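PDB 2EPI: UPF0045 protein MJ1052, which is of unknown function but belongs to the UPF0045 (thiamine-binding protein) family, so that it may bind thiamine or a related small molecule. Local coordinates for residues R5-A9 / N88-K93. Residues are numbered along the deposited sequence.
Sequences RKVVA and NTIERK
A strand-to-helix packing contact, made without any hydrogen bond between the segments and burying 313 Å², sets the N-terminal end of the C-terminal helix 90-96 against the beginning of the central strand 6-16. Residues 6-9 are extended (phi/psi -71/137 at Lys6, -147/166 at Val7), so Lys6 and Val8 direct their CA-to-CB bonds toward residues 88-93 while Val7 turns away. The closest CA pair is Val7-Asn88 at 5.1 Å, and Val7 CA lies 3.8 Å from Asn88 CB (chi1 m, -67°). Asn88 (-98/73) sits between the beta and helical regions, Thr89 (-128/157) is extended, and helical angles begin at Ile90. Thr89, chi1 p, is the N-cap: its OG1 accepts from Arg92 N at 3.1 Å and 165°, and Lys93 N bonds to Thr89 O at 3.2 Å. The antiparallel sheet order 2-3-1-4, with helices 23-33 and 53-68 on one face, is that of a ferredoxin-like fold; Val7 faces Ile56, whereas Val8 occupies the other face, beneath the added C-terminal helix. Val8, chi1 t, is the apolar centre: Val8 CG2 reaches Thr89 C at 3.8 Å and Lys93 CD at 4.0 Å, and Val8 CG1 meets Ile90 CG1 at 4.2 Å. Met45 of the second subunit also packs on Val8, placing this cluster at a subunit interface, where Lys93 NZ bonds to Ala44 O of that subunit and pairs with Asp81 of its own chain. At the edge, Lys6 (chi1 and chi2 t) lies with CG 3.1 Å from Asn88 O, a close van der Waals approach to an oxygen lacking any hydrogen-bond partner, and Lys6 CD is 3.8 Å from Thr89 CG2. Asn88 OD1 accepts from Arg83 N, linking the residue before the N-cap to the end of strand 73-83.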
loop_
_atom_site.group_PDB
_atom_site.type_symbol
_atom_site.label_atom_id
_atom_site.label_comp_id
_atom_site.label_asym_id
_atom_site.label_seq_id
_atom_site.Cartn_x
_atom_site.Cartn_y
_atom_site.Cartn_z
ATOM N N ARG A 5 -22.097 0.972 8.623
ATOM C CA ARG A 5 -21.041 1.953 8.793
ATOM C C ARG A 5 -20.327 1.853 7.452
ATOM O O ARG A 5 -19.336 1.138 7.315
ATOM C CB ARG A 5 -20.101 1.549 9.927
ATOM C CG ARG A 5 -18.927 2.493 10.094
ATOM C CD ARG A 5 -18.034 2.092 11.250
ATOM N NE ARG A 5 -16.809 2.883 11.258
ATOM C CZ ARG A 5 -15.844 2.768 12.164
ATOM N NH1 ARG A 5 -15.954 1.887 13.153
ATOM N NH2 ARG A 5 -14.767 3.532 12.073
ATOM N N LYS A 6 -20.852 2.565 6.462
ATOM C CA LYS A 6 -20.307 2.517 5.112
ATOM C C LYS A 6 -18.949 3.174 4.887
ATOM O O LYS A 6 -18.665 4.268 5.385
ATOM C CB LYS A 6 -21.331 3.098 4.129
ATOM C CG LYS A 6 -20.936 2.947 2.667
ATOM C CD LYS A 6 -22.038 3.425 1.728
ATOM C CE LYS A 6 -23.276 2.539 1.826
ATOM N NZ LYS A 6 -24.331 2.959 0.859
ATOM N N VAL A 7 -18.113 2.478 4.122
ATOM C CA VAL A 7 -16.782 2.951 3.770
ATOM C C VAL A 7 -16.452 2.446 2.371
ATOM O O VAL A 7 -17.147 1.588 1.833
ATOM C CB VAL A 7 -15.690 2.401 4.731
ATOM C CG1 VAL A 7 -16.028 2.754 6.171
ATOM C CG2 VAL A 7 -15.559 0.887 4.566
ATOM N N VAL A 8 -15.406 3.004 1.776
ATOM C CA VAL A 8 -14.950 2.559 0.461
ATOM C C VAL A 8 -13.589 1.945 0.749
ATOM O O VAL A 8 -12.839 2.457 1.579
ATOM C CB VAL A 8 -14.773 3.729 -0.525
ATOM C CG1 VAL A 8 -14.306 3.196 -1.878
ATOM C CG2 VAL A 8 -16.081 4.473 -0.689
ATOM N N ALA A 9 -13.261 0.847 0.083
ATOM C CA ALA A 9 -11.977 0.209 0.346
ATOM C C ALA A 9 -11.402 -0.428 -0.903
ATOM O O ALA A 9 -12.085 -0.557 -1.914
ATOM C CB ALA A 9 -12.153 -0.848 1.417
ATOM N N ASN A 88 -20.069 7.894 2.010
ATOM C CA ASN A 88 -18.935 7.036 1.665
ATOM C C ASN A 88 -19.294 6.060 0.551
ATOM O O ASN A 88 -19.457 4.868 0.796
ATOM C CB ASN A 88 -18.486 6.247 2.901
ATOM C CG ASN A 88 -17.896 7.137 3.981
ATOM O OD1 ASN A 88 -16.786 7.651 3.838
ATOM N ND2 ASN A 88 -18.642 7.332 5.064
ATOM N N THR A 89 -19.414 6.559 -0.675
ATOM C CA THR A 89 -19.757 5.690 -1.795
ATOM C C THR A 89 -18.790 5.848 -2.956
ATOM O O THR A 89 -18.126 6.876 -3.096
ATOM C CB THR A 89 -21.173 5.980 -2.330
ATOM O OG1 THR A 89 -21.216 7.312 -2.860
ATOM C CG2 THR A 89 -22.198 5.849 -1.219
ATOM N N ILE A 90 -18.722 4.815 -3.786
ATOM C CA ILE A 90 -17.862 4.816 -4.960
ATOM C C ILE A 90 -18.385 5.888 -5.909
ATOM O O ILE A 90 -17.616 6.612 -6.539
ATOM C CB ILE A 90 -17.907 3.441 -5.656
ATOM C CG1 ILE A 90 -17.270 2.382 -4.744
ATOM C CG2 ILE A 90 -17.198 3.504 -7.005
ATOM C CD1 ILE A 90 -17.346 0.969 -5.301
ATOM N N GLU A 91 -19.708 5.988 -5.989
ATOM C CA GLU A 91 -20.368 6.963 -6.853
ATOM C C GLU A 91 -19.916 8.387 -6.551
ATOM O O GLU A 91 -19.452 9.104 -7.440
ATOM C CB GLU A 91 -21.886 6.874 -6.677
ATOM C CG GLU A 91 -22.673 7.789 -7.606
ATOM C CD GLU A 91 -24.134 7.894 -7.222
ATOM O OE1 GLU A 91 -24.771 6.841 -7.007
ATOM O OE2 GLU A 91 -24.650 9.033 -7.139
ATOM N N ARG A 92 -20.059 8.802 -5.296
ATOM C CA ARG A 92 -19.670 10.152 -4.917
ATOM C C ARG A 92 -18.188 10.406 -5.173
ATOM O O ARG A 92 -17.811 11.484 -5.631
ATOM C CB ARG A 92 -19.984 10.416 -3.443
ATOM C CG ARG A 92 -19.828 11.880 -3.054
ATOM C CD ARG A 92 -19.848 12.060 -1.548
ATOM N NE ARG A 92 -18.720 11.384 -0.913
ATOM C CZ ARG A 92 -17.446 11.714 -1.101
ATOM N NH1 ARG A 92 -17.128 12.719 -1.907
ATOM N NH2 ARG A 92 -16.487 11.033 -0.486
ATOM N N LYS A 93 -17.346 9.420 -4.879
ATOM C CA LYS A 93 -15.911 9.585 -5.092
ATOM C C LYS A 93 -15.590 9.814 -6.565
ATOM O O LYS A 93 -14.816 10.707 -6.908
ATOM C CB LYS A 93 -15.139 8.359 -4.593
ATOM C CG LYS A 93 -15.234 8.125 -3.091
ATOM C CD LYS A 93 -14.052 7.313 -2.581
ATOM C CE LYS A 93 -12.758 8.112 -2.686
ATOM N NZ LYS A 93 -11.579 7.385 -2.143
#